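Local coordinates for oxidoreductase (Streptomyces globisporus, PDB 4R82) that reduces FAD with NADH and releases the FADH2 that the halogenase and the monooxygenase of enediyne antibiotic C-1027 biosynthesis consume, at the interface of chains A and B. Numbering follows the deposited sequence. Chains: chain A/B, Oxidoreductase.

Contact 1: the interface of chains A and B. Residues chain A 158, 160; chain B 12-13, 15, 25-26, 29.
A:Arg158 meets B:Asp29 and B:Glu13 through a side chain whose CG sits between the backbone N and the carbonyl carbon (chi1 64°) and which bends at chi3 (-66°), turning its guanidinium into the space between the two carboxylates. This is one outer corner of the homodimer of a flavin reductase-like enzyme, where the end of strand 146-158 of chain A pairs antiparallel with the short strand 13-15 of chain B. The backbone bridge is closed by B:Glu13 N giving to A:Arg158 O at 2.7 Å and A:Arg158 N giving to B:Glu13 O at 2.9 Å. A side-on salt bridge grips B:Asp29: A:Arg158 NE donates to B:Asp29 OD2 at 2.7 Å and A:Arg158 NH2 to the syn lone pair of B:Asp29 OD1 at 3.0 Å, with guanidinium and carboxylate nearly coplanar, 12° between their planes. B:Glu13 runs alongside A:Arg158, extended beyond CG and pointing the same way, but its carboxylate stands almost perpendicular to the guanidinium. In a second salt bridge A:Arg158 NH1 meets B:Glu13 OE1 at 2.8 Å from above the carboxylate plane. B:Glu13 OE2 is salt-bridged to B:Arg25 NH1 at 3.1 Å, so the glutamate lies between two arginines and would probably offset their like charges. CB of B:Arg25, from helix 20-27, lies over one A:Arg158 guanidinium face toward its rim. B:Val15 CG2 touches A:Arg158 CD at 4.1 Å.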
ATOM      1  N   ARG A 158       1.617  19.296   1.798  1.00 10.60           N
ATOM      2  CA  ARG A 158       2.653  18.607   1.030  1.00 11.90           C
ATOM      3  C   ARG A 158       3.742  19.574   0.571  1.00 12.11           C
ATOM      4  O   ARG A 158       3.515  20.777   0.480  1.00 14.33           O
ATOM      5  CB  ARG A 158       2.043  17.845  -0.151  1.00 16.89           C
ATOM      6  CG  ARG A 158       1.372  18.723  -1.185  1.00 15.30           C
ATOM      7  CD  ARG A 158       0.613  17.879  -2.221  1.00 17.65           C
ATOM      8  NE  ARG A 158       1.523  17.068  -3.027  1.00 16.26           N
ATOM      9  CZ  ARG A 158       2.040  17.448  -4.193  1.00 19.86           C
ATOM     10  NH1 ARG A 158       1.740  18.634  -4.715  1.00 21.77           N
ATOM     11  NH2 ARG A 158       2.862  16.633  -4.842  1.00 19.82           N
ATOM     12  N   PRO A 160       5.961  19.864  -2.576  1.00 13.20           N
ATOM     13  CA  PRO A 160       6.088  19.306  -3.925  1.00 17.83           C
ATOM     14  C   PRO A 160       7.523  19.019  -4.369  1.00 15.23           C
ATOM     15  O   PRO A 160       7.717  18.146  -5.211  1.00 18.99           O
ATOM     16  CB  PRO A 160       5.475  20.392  -4.807  1.00 19.98           C
ATOM     17  CG  PRO A 160       4.493  21.078  -3.910  1.00 21.89           C
ATOM     18  CD  PRO A 160       5.131  21.082  -2.548  1.00 15.01           C
TER
ATOM     19  N   ALA B  12       5.132  25.210   1.349  1.00 37.13           N
ATOM     20  CA  ALA B  12       4.263  24.040   1.470  1.00 25.79           C
ATOM     21  C   ALA B  12       2.903  24.282   0.828  1.00 28.90           C
ATOM     22  O   ALA B  12       2.406  25.404   0.825  1.00 34.46           O
ATOM     23  CB  ALA B  12       4.091  23.667   2.921  1.00 27.57           C
ATOM     24  N   GLU B  13       2.301  23.226   0.296  1.00 19.85           N
ATOM     25  CA  GLU B  13       0.977  23.323  -0.311  1.00 16.45           C
ATOM     26  C   GLU B  13      -0.051  22.775   0.674  1.00 19.11           C
ATOM     27  O   GLU B  13       0.052  21.626   1.097  1.00 16.26           O
ATOM     28  CB  GLU B  13       0.918  22.543  -1.632  1.00 23.40           C
ATOM     29  CG  GLU B  13      -0.502  22.127  -2.075  1.00 29.34           C
ATOM     30  CD  GLU B  13      -0.521  21.282  -3.350  1.00 34.67           C
ATOM     31  OE1 GLU B  13       0.561  21.016  -3.910  1.00 34.12           O
ATOM     32  OE2 GLU B  13      -1.624  20.893  -3.798  1.00 38.85           O
ATOM     33  N   VAL B  15      -3.547  21.241   1.502  1.00 15.41           N
ATOM     34  CA  VAL B  15      -4.486  20.425   0.732  1.00 15.16           C
ATOM     35  C   VAL B  15      -5.884  20.486   1.335  1.00 16.71           C
ATOM     36  O   VAL B  15      -6.056  20.215   2.524  1.00 17.86           O
ATOM     37  CB  VAL B  15      -4.024  18.955   0.700  1.00 19.05           C
ATOM     38  CG1 VAL B  15      -5.109  18.057   0.117  1.00 17.27           C
ATOM     39  CG2 VAL B  15      -2.739  18.827  -0.101  1.00 21.81           C
ATOM     40  N   ARG B  25      -3.193  14.603  -5.536  1.00 12.31           N
ATOM     41  CA  ARG B  25      -1.792  15.007  -5.447  1.00 10.29           C
ATOM     42  C   ARG B  25      -1.138  14.439  -4.194  1.00 14.57           C
ATOM     43  O   ARG B  25      -0.030  13.892  -4.259  1.00 17.23           O
ATOM     44  CB  ARG B  25      -1.644  16.528  -5.465  1.00 14.85           C
ATOM     45  CG  ARG B  25      -1.789  17.152  -6.827  1.00 18.22           C
ATOM     46  CD  ARG B  25      -1.495  18.639  -6.747  1.00 24.54           C
ATOM     47  NE  ARG B  25      -1.992  19.353  -7.914  1.00 37.19           N
ATOM     48  CZ  ARG B  25      -2.633  20.514  -7.848  1.00 40.14           C
ATOM     49  NH1 ARG B  25      -2.845  21.084  -6.669  1.00 36.98           N
ATOM     50  NH2 ARG B  25      -3.057  21.103  -8.957  1.00 47.78           N
ATOM     51  N   VAL B  26      -1.812  14.551  -3.052  1.00 12.41           N
ATOM     52  CA  VAL B  26      -1.213  14.039  -1.821  1.00  9.53           C
ATOM     53  C   VAL B  26      -1.204  12.510  -1.771  1.00 10.64           C
ATOM     54  O   VAL B  26      -0.245  11.928  -1.276  1.00 11.59           O
ATOM     55  CB  VAL B  26      -1.799  14.688  -0.519  1.00 14.40           C
ATOM     56  CG1 VAL B  26      -3.211  14.218  -0.252  1.00 16.98           C
ATOM     57  CG2 VAL B  26      -0.910  14.369   0.683  1.00 19.32           C
ATOM     58  N   ASP B  29       1.805  11.232  -3.424  1.00 10.60           N
ATOM     59  CA  ASP B  29       3.077  11.452  -2.725  1.00 12.83           C
ATOM     60  C   ASP B  29       3.615  10.201  -2.039  1.00 13.52           C
ATOM     61  O   ASP B  29       4.797  10.153  -1.715  1.00 11.95           O
ATOM     62  CB  ASP B  29       2.959  12.571  -1.688  1.00 11.24           C
ATOM     63  CG  ASP B  29       2.964  13.940  -2.313  1.00 19.06           C
ATOM     64  OD1 ASP B  29       3.540  14.081  -3.419  1.00 17.90           O
ATOM     65  OD2 ASP B  29       2.408  14.867  -1.689  1.00 19.10           O
TER

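Contact 2: the interface of chains A and B. Residues chain A 17, 23, 27, 145; chain B 56-58, 60.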
ATOM      1  N   PRO A  17       2.560 -20.295   2.078  1.00 18.86           N
ATOM      2  CA  PRO A  17       2.034 -19.158   2.845  1.00 19.94           C
ATOM      3  C   PRO A  17       2.144 -19.355   4.354  1.00 22.41           C
ATOM      4  O   PRO A  17       2.070 -18.362   5.084  1.00 21.71           O
ATOM      5  CB  PRO A  17       0.557 -19.110   2.434  1.00 25.67           C
ATOM      6  CG  PRO A  17       0.517 -19.767   1.108  1.00 28.17           C
ATOM      7  CD  PRO A  17       1.550 -20.851   1.161  1.00 23.68           C
ATOM      8  N   LEU A  23       6.755 -15.904   3.168  1.00 13.19           N
ATOM      9  CA  LEU A  23       5.677 -14.937   3.013  1.00 13.00           C
ATOM     10  C   LEU A  23       6.232 -13.522   3.052  1.00 13.68           C
ATOM     11  O   LEU A  23       5.796 -12.646   2.293  1.00 13.62           O
ATOM     12  CB  LEU A  23       4.633 -15.128   4.112  1.00 12.87           C
ATOM     13  CG  LEU A  23       3.334 -14.345   3.919  1.00 14.78           C
ATOM     14  CD1 LEU A  23       2.611 -14.804   2.648  1.00 15.26           C
ATOM     15  CD2 LEU A  23       2.443 -14.510   5.145  1.00 23.06           C
ATOM     16  N   PHE A  27       5.797 -10.646   0.255  1.00 11.49           N
ATOM     17  CA  PHE A  27       5.259  -9.338   0.619  1.00  9.75           C
ATOM     18  C   PHE A  27       6.232  -8.235   0.195  1.00 15.73           C
ATOM     19  O   PHE A  27       5.811  -7.149  -0.249  1.00 12.54           O
ATOM     20  CB  PHE A  27       4.996  -9.235   2.126  1.00 10.91           C
ATOM     21  CG  PHE A  27       3.750  -9.952   2.589  1.00 11.63           C
ATOM     22  CD1 PHE A  27       2.881 -10.537   1.681  1.00 15.59           C
ATOM     23  CD2 PHE A  27       3.442 -10.008   3.945  1.00 13.61           C
ATOM     24  CE1 PHE A  27       1.731 -11.190   2.121  1.00 12.66           C
ATOM     25  CE2 PHE A  27       2.283 -10.642   4.391  1.00 12.68           C
ATOM     26  CZ  PHE A  27       1.432 -11.230   3.475  1.00 13.26           C
ATOM     27  N   ASP A 145      -3.509 -10.810  12.203  1.00 16.75           N
ATOM     28  CA  ASP A 145      -2.668 -10.437  13.340  1.00 16.44           C
ATOM     29  C   ASP A 145      -2.433  -8.930  13.409  1.00 15.72           C
ATOM     30  O   ASP A 145      -1.661  -8.450  14.245  1.00 16.21           O
ATOM     31  CB  ASP A 145      -1.345 -11.239  13.379  1.00 17.00           C
ATOM     32  CG  ASP A 145      -0.482 -11.084  12.114  1.00 17.68           C
ATOM     33  OD1 ASP A 145      -0.623 -10.094  11.377  1.00 19.87           O
ATOM     34  OD2 ASP A 145       0.383 -11.979  11.879  1.00 17.58           O
TER
ATOM     35  N   SER B  56      -1.276  -9.270   7.010  1.00 11.21           N
ATOM     36  CA  SER B  56      -1.075 -10.182   8.130  1.00 11.13           C
ATOM     37  C   SER B  56      -0.216 -11.374   7.733  1.00 10.25           C
ATOM     38  O   SER B  56      -0.263 -11.824   6.584  1.00 12.67           O
ATOM     39  CB  SER B  56      -2.447 -10.685   8.605  1.00 12.31           C
ATOM     40  OG  SER B  56      -2.362 -11.713   9.594  1.00 13.75           O
ATOM     41  N   LEU B  57       0.547 -11.889   8.687  1.00 12.57           N
ATOM     42  CA  LEU B  57       1.313 -13.116   8.461  1.00 12.85           C
ATOM     43  C   LEU B  57       0.510 -14.350   8.827  1.00 17.90           C
ATOM     44  O   LEU B  57       0.518 -15.342   8.092  1.00 18.36           O
ATOM     45  CB  LEU B  57       2.633 -13.106   9.243  1.00 16.09           C
ATOM     46  CG  LEU B  57       3.635 -11.999   8.892  1.00 18.41           C
ATOM     47  CD1 LEU B  57       4.905 -12.118   9.720  1.00 23.08           C
ATOM     48  CD2 LEU B  57       3.974 -12.030   7.420  1.00 16.48           C
ATOM     49  N   SER B  58      -0.145 -14.320   9.985  1.00 15.79           N
ATOM     50  CA  SER B  58      -0.961 -15.450  10.398  0.63 15.93           C
ATOM     51  C   SER B  58      -2.326 -14.978  10.877  1.00 20.62           C
ATOM     52  O   SER B  58      -2.439 -14.370  11.939  1.00 21.77           O
ATOM     53  CB  SER B  58      -0.263 -16.263  11.482  0.63 21.93           C
ATOM     54  OG  SER B  58      -0.868 -17.537  11.607  0.63 27.96           O
ATOM     55  N   PRO B  60      -2.249 -15.576   6.595  1.00 14.31           N
ATOM     56  CA  PRO B  60      -1.578 -14.764   5.576  1.00 12.15           C
ATOM     57  C   PRO B  60      -2.595 -13.944   4.782  1.00 15.03           C
ATOM     58  O   PRO B  60      -3.327 -14.515   3.957  1.00 14.61           O
ATOM     59  CB  PRO B  60      -0.895 -15.816   4.685  1.00 13.94           C
ATOM     60  CG  PRO B  60      -1.704 -17.067   4.883  1.00 15.70           C
ATOM     61  CD  PRO B  60      -2.174 -17.023   6.308  1.00 16.62           C
TER
HETATM   62  O   HOH W   1       1.371 -17.799   7.661  1.00 23.30           O
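The ring of A:Phe27 turns its edge to chain B: the carbonyl oxygen of B:Ser56 lies in the ring plane, 3.6 Å from A:Phe27 CE2, and CG of A:Leu23, one helical turn earlier, rests on one face toward the rim. Both residues belong to helix 20-27 of this flavin reductase-like subunit, which packs on the end of the partner's strand 53-56 and the residues after it. CD2 of B:Leu57 reaches both of them, 3.7 Å from A:Phe27 CE2 and equally near CD2 of A:Leu23. In A:Leu23, CG anti to the backbone N (chi1 -170°) together with chi2 63° points CD2 at B:Pro60 CB, 3.6 Å away, and the two side chains cross at about a right angle. CG of B:Pro60 in turn touches CB of A:Pro17. A water joins the carbonyl oxygens of A:Pro17 and B:Leu57.

On the polar side, the carboxylate of A:Asp145 caps successive backbone amides. Its OD2 accepts from B:Ser58 N at 3.1 Å and B:Leu57 N at 3.2 Å, both arriving from the same face of the carboxylate plane, the former 57° out of it. The hydroxyl OG of B:Ser56 accepts a nearly straight bond from the backbone N of A:Asp145 at 3.0 Å and gives a weak one to OD1.

Contact 3: the interface of chains A and B. Residues chain A 32-35, 50, 52, 86; chain B 30-31.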
ATOM      1  N   THR A  32       6.919  -0.162  -1.779  1.00 10.19           N
ATOM      2  CA  THR A  32       6.107   0.891  -1.187  1.00 12.21           C
ATOM      3  C   THR A  32       6.988   2.059  -0.766  1.00 10.69           C
ATOM      4  O   THR A  32       8.214   1.951  -0.728  1.00 12.17           O
ATOM      5  CB  THR A  32       5.380   0.402   0.090  1.00 18.20           C
ATOM      6  OG1 THR A  32       6.345   0.157   1.113  1.00 16.43           O
ATOM      7  CG2 THR A  32       4.589  -0.882  -0.155  1.00 23.49           C
ATOM      8  N   GLY A  33       6.350   3.171  -0.413  1.00 11.93           N
ATOM      9  CA  GLY A  33       7.021   4.200   0.351  1.00 10.82           C
ATOM     10  C   GLY A  33       7.112   3.803   1.811  1.00 13.37           C
ATOM     11  O   GLY A  33       6.828   2.655   2.183  1.00 11.96           O
ATOM     12  N   VAL A  34       7.519   4.752   2.645  1.00 11.13           N
ATOM     13  CA  VAL A  34       7.636   4.512   4.077  1.00  9.35           C
ATOM     14  C   VAL A  34       7.048   5.718   4.777  1.00 10.33           C
ATOM     15  O   VAL A  34       7.345   6.851   4.399  1.00 12.15           O
ATOM     16  CB  VAL A  34       9.113   4.377   4.492  1.00 14.47           C
ATOM     17  CG1 VAL A  34       9.213   4.041   5.972  1.00 12.13           C
ATOM     18  CG2 VAL A  34       9.814   3.305   3.661  1.00 13.65           C
ATOM     19  N   THR A  35       6.205   5.483   5.779  1.00 10.13           N
ATOM     20  CA  THR A  35       5.668   6.582   6.575  1.00 10.10           C
ATOM     21  C   THR A  35       6.065   6.408   8.026  1.00 11.22           C
ATOM     22  O   THR A  35       6.514   5.329   8.442  1.00 12.20           O
ATOM     23  CB  THR A  35       4.124   6.636   6.534  1.00 10.62           C
ATOM     24  OG1 THR A  35       3.589   5.584   7.346  1.00 13.17           O
ATOM     25  CG2 THR A  35       3.611   6.483   5.107  1.00 11.64           C
ATOM     26  N   ASN A  50       4.664   0.898   6.538  1.00 11.89           N
ATOM     27  CA  ASN A  50       4.546   0.896   5.084  1.00 10.50           C
ATOM     28  C   ASN A  50       3.195   0.368   4.592  1.00 12.26           C
ATOM     29  O   ASN A  50       2.946   0.319   3.389  1.00 12.61           O
ATOM     30  CB  ASN A  50       5.703   0.127   4.447  1.00 10.59           C
ATOM     31  CG  ASN A  50       5.527  -1.363   4.552  1.00 14.96           C
ATOM     32  OD1 ASN A  50       4.948  -1.864   5.515  1.00 17.10           O
ATOM     33  ND2 ASN A  50       5.997  -2.088   3.542  1.00 22.03           N
ATOM     34  N   PHE A  52       0.480   1.837   4.833  1.00 15.91           N
ATOM     35  CA  PHE A  52      -0.355   2.977   4.470  1.00 13.96           C
ATOM     36  C   PHE A  52      -0.918   2.796   3.070  1.00 16.08           C
ATOM     37  O   PHE A  52      -0.180   2.499   2.128  1.00 17.42           O
ATOM     38  CB  PHE A  52       0.472   4.266   4.529  1.00 13.35           C
ATOM     39  CG  PHE A  52      -0.253   5.467   4.007  1.00 13.22           C
ATOM     40  CD1 PHE A  52      -1.155   6.149   4.810  1.00 12.46           C
ATOM     41  CD2 PHE A  52      -0.050   5.901   2.702  1.00 14.39           C
ATOM     42  CE1 PHE A  52      -1.845   7.248   4.318  1.00 12.18           C
ATOM     43  CE2 PHE A  52      -0.729   6.998   2.204  1.00 19.52           C
ATOM     44  CZ  PHE A  52      -1.632   7.677   3.016  1.00 15.45           C
ATOM     45  N   VAL A  86       4.739  11.022   5.387  1.00  8.68           N
ATOM     46  CA  VAL A  86       5.342  10.256   4.304  1.00 10.26           C
ATOM     47  C   VAL A  86       6.803  10.655   4.196  1.00 11.29           C
ATOM     48  O   VAL A  86       7.122  11.818   3.918  1.00 11.07           O
ATOM     49  CB  VAL A  86       4.648  10.528   2.971  1.00 11.80           C
ATOM     50  CG1 VAL A  86       5.372   9.800   1.834  1.00 12.43           C
ATOM     51  CG2 VAL A  86       3.177  10.123   3.048  1.00 13.06           C
TER
ATOM     52  N   PHE B  30       2.760   9.205  -1.812  1.00  9.99           N
ATOM     53  CA  PHE B  30       3.222   7.923  -1.263  1.00  8.84           C
ATOM     54  C   PHE B  30       3.479   6.953  -2.406  1.00  9.21           C
ATOM     55  O   PHE B  30       2.549   6.554  -3.112  1.00 11.13           O
ATOM     56  CB  PHE B  30       2.167   7.318  -0.341  1.00  9.02           C
ATOM     57  CG  PHE B  30       2.581   6.006   0.278  1.00 11.08           C
ATOM     58  CD1 PHE B  30       3.488   5.987   1.328  1.00 11.65           C
ATOM     59  CD2 PHE B  30       2.057   4.802  -0.180  1.00 12.38           C
ATOM     60  CE1 PHE B  30       3.869   4.786   1.925  1.00 12.83           C
ATOM     61  CE2 PHE B  30       2.444   3.580   0.422  1.00 10.31           C
ATOM     62  CZ  PHE B  30       3.345   3.584   1.468  1.00 12.98           C
ATOM     63  N   PRO B  31       4.749   6.567  -2.598  1.00  8.38           N
ATOM     64  CA  PRO B  31       5.063   5.708  -3.743  1.00 13.21           C
ATOM     65  C   PRO B  31       4.529   4.292  -3.548  1.00 12.47           C
ATOM     66  O   PRO B  31       4.485   3.814  -2.413  1.00 11.50           O
ATOM     67  CB  PRO B  31       6.588   5.665  -3.737  1.00 15.30           C
ATOM     68  CG  PRO B  31       7.034   6.805  -2.873  1.00 18.74           C
ATOM     69  CD  PRO B  31       5.948   7.009  -1.869  1.00  9.44           C
TER
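The backbone N of A:Gly33 faces chain B and donates to the carbonyl oxygen of B:Pro31 at 2.8 Å; the donor stands 38° above the carbonyl plane and the angle at the hydrogen is 133°, a bent bond. Beside it the ring of B:Phe30 inserts into chain A between the 32-35 segment and A:Phe52. Its CG lies anti to the backbone N (chi1 -179°) and beside the carbonyl carbon, which directs the ring into this pocket of the flavin reductase-like partner. The aromatic pair is edge-to-face, with centroids of the A:Phe52 and B:Phe30 rings 5.0 Å apart. The edge belongs to A:Phe52, whose CD2 sits 3.6 Å above the B:Phe30 ring plane, toward its rim, while the two side chains run antiparallel beside one another. The far end of the B:Phe30 ring meets backbone: B:Phe30 CE1 lies 3.6 Å from A:Gly33 CA, a close approach that the lack of a side chain may allow. The methyl CG2 of A:Thr35 meets B:Phe30 CE1, the two side chains crossing at about a right angle. A:Val86 CG1 borders B:Phe30 CA at 4.2 Å. Contact also extends toward the flavin site, since A:Asn50 O, the main-chain carbonyl oxygen of an FAD-binding residue, lies 3.8 Å from B:Phe30 CZ. Behind the glycine, the hydroxyl OG1 of A:Thr32 donates in the carbonyl plane to a lone pair of A:Gly33 O, 2.8 Å away.

The centres of the C-alpha atoms of contact 1 and contact 2 are about 33 Å apart; contact 3 lies between, about 14 Å from contact 1 and 19 Å from contact 2. Helix 20-27 takes part at both ends, from chain B in contact 1 and from chain A in contact 2. In chain B, B:Asp29 of contact 1 is followed directly by B:Phe30 and B:Pro31 of contact 3, so one stretch serves both sites. By the two-fold symmetry each contact recurs with chains exchanged, so the homodimer contact runs from an outer corner to A:Asn50, an FAD-binding residue.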